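Local structure of Lmo2445 protein (Listeria monocytogenes EGD-e, 5HZL) at residues A[114-124]-A[134-144]. The protein is of unknown function but is a secreted, internalin-like leucine-rich repeat protein that binds calcium. Sequence-based numbering, arbitrary orientation.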
loop_
_atom_site.group_PDB
_atom_site.type_symbol
_atom_site.label_atom_id
_atom_site.label_comp_id
_atom_site.label_asym_id
_atom_site.label_seq_id
_atom_site.Cartn_x
_atom_site.Cartn_y
_atom_site.Cartn_z
ATOM N N THR A 114 -1.443 2.636 7.627
ATOM C CA THR A 114 -2.242 1.430 7.514
ATOM C C THR A 114 -3.453 1.642 6.622
ATOM O O THR A 114 -4.020 0.666 6.138
ATOM C CB THR A 114 -2.722 0.948 8.900
ATOM O OG1 THR A 114 -3.558 1.948 9.522
ATOM C CG2 THR A 114 -1.519 0.630 9.791
ATOM N N VAL A 115 -3.863 2.897 6.419
ATOM C CA VAL A 115 -5.020 3.228 5.571
ATOM C C VAL A 115 -4.769 4.553 4.889
ATOM O O VAL A 115 -4.481 5.555 5.564
ATOM C CB VAL A 115 -6.329 3.423 6.392
ATOM C CG1 VAL A 115 -7.486 3.920 5.521
ATOM C CG2 VAL A 115 -6.718 2.148 7.113
ATOM N N PHE A 116 -4.901 4.557 3.563
ATOM C CA PHE A 116 -4.754 5.761 2.760
ATOM C C PHE A 116 -6.161 5.966 2.195
ATOM O O PHE A 116 -6.516 5.345 1.204
ATOM C CB PHE A 116 -3.699 5.557 1.680
ATOM C CG PHE A 116 -3.486 6.764 0.826
ATOM C CD1 PHE A 116 -2.661 7.809 1.261
ATOM C CD2 PHE A 116 -4.116 6.872 -0.406
ATOM C CE1 PHE A 116 -2.475 8.936 0.471
ATOM C CE2 PHE A 116 -3.930 7.992 -1.195
ATOM C CZ PHE A 116 -3.111 9.028 -0.759
ATOM N N PRO A 117 -6.963 6.858 2.814
ATOM C CA PRO A 117 -8.359 7.026 2.382
ATOM C C PRO A 117 -8.590 7.722 1.046
ATOM O O PRO A 117 -7.702 8.413 0.514
ATOM C CB PRO A 117 -8.960 7.896 3.495
ATOM C CG PRO A 117 -7.826 8.791 3.875
ATOM C CD PRO A 117 -6.560 7.962 3.714
ATOM N N ASP A 118 -9.796 7.501 0.529
ATOM C CA ASP A 118 -10.245 8.111 -0.701
ATOM C C ASP A 118 -10.413 9.577 -0.293
ATOM O O ASP A 118 -11.048 9.896 0.723
ATOM C CB ASP A 118 -11.547 7.468 -1.203
ATOM C CG ASP A 118 -11.364 5.985 -1.641
ATOM O OD1 ASP A 118 -10.246 5.565 -2.048
ATOM O OD2 ASP A 118 -12.366 5.235 -1.606
ATOM N N ALA A 119 -9.800 10.454 -1.075
ATOM C CA ALA A 119 -9.804 11.873 -0.786
ATOM C C ALA A 119 -9.752 12.673 -2.064
ATOM O O ALA A 119 -9.131 12.266 -3.047
ATOM C CB ALA A 119 -8.605 12.206 0.084
ATOM N N ASN A 120 -10.381 13.834 -2.015
ATOM C CA ASN A 120 -10.473 14.710 -3.157
ATOM C C ASN A 120 -9.235 15.580 -3.401
ATOM O O ASN A 120 -9.141 16.676 -2.882
ATOM C CB ASN A 120 -11.727 15.583 -2.966
ATOM C CG ASN A 120 -12.027 16.462 -4.162
ATOM O OD1 ASN A 120 -11.647 16.160 -5.302
ATOM N ND2 ASN A 120 -12.730 17.549 -3.912
ATOM N N TYR A 121 -8.294 15.078 -4.195
ATOM C CA TYR A 121 -7.073 15.818 -4.557
ATOM C C TYR A 121 -7.011 15.874 -6.095
ATOM O O TYR A 121 -6.402 15.026 -6.738
ATOM C CB TYR A 121 -5.789 15.188 -4.006
ATOM C CG TYR A 121 -5.676 15.003 -2.520
ATOM C CD1 TYR A 121 -5.364 16.057 -1.681
ATOM C CD2 TYR A 121 -5.807 13.747 -1.955
ATOM C CE1 TYR A 121 -5.230 15.868 -0.305
ATOM C CE2 TYR A 121 -5.670 13.547 -0.593
ATOM C CZ TYR A 121 -5.380 14.606 0.227
ATOM O OH TYR A 121 -5.244 14.365 1.571
ATOM N N PRO A 122 -7.652 16.879 -6.689
ATOM C CA PRO A 122 -7.679 17.021 -8.150
ATOM C C PRO A 122 -6.315 17.082 -8.830
ATOM O O PRO A 122 -6.122 16.468 -9.880
ATOM C CB PRO A 122 -8.387 18.370 -8.359
ATOM C CG PRO A 122 -9.162 18.607 -7.120
ATOM C CD PRO A 122 -8.376 17.975 -6.014
ATOM N N ASN A 123 -5.389 17.814 -8.217
ATOM C CA ASN A 123 -4.053 18.029 -8.759
ATOM C C ASN A 123 -3.009 16.995 -8.381
ATOM O O ASN A 123 -1.856 17.121 -8.792
ATOM C CB ASN A 123 -3.572 19.403 -8.302
ATOM C CG ASN A 123 -4.519 20.518 -8.699
ATOM O OD1 ASN A 123 -5.372 20.351 -9.562
ATOM N ND2 ASN A 123 -4.363 21.665 -8.074
ATOM N N LEU A 124 -3.393 15.975 -7.620
ATOM C CA LEU A 124 -2.437 14.959 -7.199
ATOM C C LEU A 124 -1.902 14.219 -8.434
ATOM O O LEU A 124 -2.662 13.662 -9.224
ATOM C CB LEU A 124 -3.048 13.994 -6.167
ATOM C CG LEU A 124 -2.044 13.096 -5.432
ATOM C CD1 LEU A 124 -1.056 13.931 -4.633
ATOM C CD2 LEU A 124 -2.754 12.125 -4.505
ATOM N N PHE A 134 -0.216 -1.500 4.878
ATOM C CA PHE A 134 -1.648 -1.547 4.594
ATOM C C PHE A 134 -2.399 -2.796 4.994
ATOM O O PHE A 134 -3.583 -2.699 5.307
ATOM C CB PHE A 134 -1.906 -1.283 3.114
ATOM C CG PHE A 134 -1.461 0.064 2.672
ATOM C CD1 PHE A 134 -2.173 1.182 3.051
ATOM C CD2 PHE A 134 -0.328 0.221 1.887
ATOM C CE1 PHE A 134 -1.764 2.442 2.657
ATOM C CE2 PHE A 134 0.087 1.472 1.483
ATOM C CZ PHE A 134 -0.627 2.586 1.871
ATOM N N GLY A 135 -1.726 -3.947 5.002
ATOM C CA GLY A 135 -2.372 -5.211 5.328
ATOM C C GLY A 135 -3.425 -5.391 4.253
ATOM O O GLY A 135 -3.133 -5.225 3.058
ATOM N N PHE A 136 -4.661 -5.670 4.661
ATOM C CA PHE A 136 -5.758 -5.853 3.687
ATOM C C PHE A 136 -6.427 -4.568 3.184
ATOM O O PHE A 136 -7.315 -4.641 2.328
ATOM C CB PHE A 136 -6.811 -6.820 4.230
ATOM C CG PHE A 136 -6.278 -8.203 4.474
ATOM C CD1 PHE A 136 -6.018 -9.051 3.402
ATOM C CD2 PHE A 136 -6.052 -8.666 5.761
ATOM C CE1 PHE A 136 -5.526 -10.330 3.612
ATOM C CE2 PHE A 136 -5.564 -9.947 5.978
ATOM C CZ PHE A 136 -5.296 -10.780 4.905
ATOM N N ASN A 137 -5.994 -3.407 3.680
ATOM C CA ASN A 137 -6.561 -2.121 3.264
ATOM C C ASN A 137 -5.968 -1.581 1.962
ATOM O O ASN A 137 -5.220 -0.605 1.959
ATOM C CB ASN A 137 -6.374 -1.096 4.378
ATOM C CG ASN A 137 -7.073 -1.487 5.648
ATOM O OD1 ASN A 137 -8.185 -1.986 5.627
ATOM N ND2 ASN A 137 -6.434 -1.238 6.762
ATOM N N ILE A 138 -6.327 -2.219 0.856
ATOM C CA ILE A 138 -5.856 -1.816 -0.462
ATOM C C ILE A 138 -6.569 -0.512 -0.856
ATOM O O ILE A 138 -7.796 -0.484 -0.879
ATOM C CB ILE A 138 -6.232 -2.864 -1.533
ATOM C CG1 ILE A 138 -5.896 -4.299 -1.089
ATOM C CG2 ILE A 138 -5.613 -2.505 -2.881
ATOM C CD1 ILE A 138 -4.446 -4.549 -0.776
ATOM N N PRO A 139 -5.813 0.575 -1.146
ATOM C CA PRO A 139 -6.480 1.809 -1.536
ATOM C C PRO A 139 -6.884 1.831 -3.018
ATOM O O PRO A 139 -6.170 1.298 -3.860
ATOM C CB PRO A 139 -5.421 2.878 -1.246
ATOM C CG PRO A 139 -4.121 2.192 -1.429
ATOM C CD PRO A 139 -4.352 0.772 -0.995
ATOM N N LYS A 140 -8.028 2.457 -3.308
ATOM C CA LYS A 140 -8.565 2.605 -4.671
ATOM C C LYS A 140 -8.279 3.980 -5.297
ATOM O O LYS A 140 -8.464 4.165 -6.497
ATOM C CB LYS A 140 -10.078 2.344 -4.677
ATOM C CG LYS A 140 -10.474 0.909 -4.354
ATOM C CD LYS A 140 -11.997 0.733 -4.216
ATOM C CE LYS A 140 -12.825 0.976 -5.485
ATOM N NZ LYS A 140 -12.484 0.012 -6.577
ATOM N N PHE A 141 -7.844 4.934 -4.482
ATOM C CA PHE A 141 -7.523 6.298 -4.934
ATOM C C PHE A 141 -8.715 7.060 -5.540
ATOM O O PHE A 141 -8.570 7.740 -6.564
ATOM C CB PHE A 141 -6.319 6.290 -5.887
ATOM C CG PHE A 141 -5.129 5.587 -5.326
ATOM C CD1 PHE A 141 -4.278 6.234 -4.435
ATOM C CD2 PHE A 141 -4.861 4.271 -5.670
ATOM C CE1 PHE A 141 -3.180 5.585 -3.899
ATOM C CE2 PHE A 141 -3.763 3.612 -5.142
ATOM C CZ PHE A 141 -2.919 4.271 -4.254
ATOM N N VAL A 142 -9.896 6.936 -4.929
ATOM C CA VAL A 142 -11.076 7.662 -5.415
ATOM C C VAL A 142 -10.857 9.111 -4.976
ATOM O O VAL A 142 -10.543 9.375 -3.812
ATOM C CB VAL A 142 -12.437 7.090 -4.923
ATOM C CG1 VAL A 142 -13.597 7.965 -5.395
ATOM C CG2 VAL A 142 -12.633 5.655 -5.409
ATOM N N GLY A 143 -11.017 10.024 -5.933
ATOM C CA GLY A 143 -10.786 11.455 -5.738
ATOM C C GLY A 143 -9.428 11.896 -6.298
ATOM O O GLY A 143 -9.174 13.094 -6.412
HETATM N N MSE A 144 -8.574 10.929 -6.669
HETATM C CA MSE A 144 -7.227 11.177 -7.203
HETATM C C MSE A 144 -7.105 10.668 -8.626
HETATM O O MSE A 144 -6.096 10.083 -9.015
HETATM C CB MSE A 144 -6.278 10.454 -6.240
HETATM C CG MSE A 144 -6.251 11.171 -4.893
HETATM SE SE MSE A 144 -5.386 10.101 -3.491
HETATM C CE MSE A 144 -6.965 9.318 -2.619
#
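The SE of M144, present as selenomethionine, lies beside two rings at once, at the edge of F116 and at the edge of Y121. Each is a Met-aromatic contact, with SE 4.7 Å from the F116 centroid and 5.3 Å from that of Y121. The chain bends at its last torsion (chi3 -98°), which carries M144 CE past the rim of F116 to the backbone, 3.3 Å from P117 O, while L124 CD2 packs against SE. A long, unbranched, polarisable side chain such as methionine's suits a place among aromatic and aliphatic neighbours.

F116 has CG anti to the backbone N (chi1 -179°), which carries the ring from just after strand 113-115 toward the loop 134-144. F141 meets it obliquely, CE1 lying 3.7 Å from F116 CE2 with the planes at 50°, and F134 CE1 packs against F116 CB. P139 CB approaches the F116 ring at its edge and also lies against one face of F141, whose ring also meets W166.

Hydrogen bonds from side chains and backbone join the segments near T114 and again from D118 to Y121. Within the type II' turn 134-137, with CG beside its backbone N (chi1 -61°), N137 brings ND2 to T114 O at 3.1 Å, from above the carbonyl plane; V115 CG2 lies against the same amide nitrogen. Farther along, D118 OD1 accepts a weak bond from V142 N, and Y121 N donates to G143 O at 3.1 Å. G143 lies so close to A119 O that a CB would clash there, and its positive phi in the type II turn 141-144 also suits glycine.

The segments join successive connections of the leucine-rich repeat solenoid. Aromatic and selenoether packing and few hydrogen bonds imply that side-chain fit, rather than continuous strand pairing, largely sets how these loops stack.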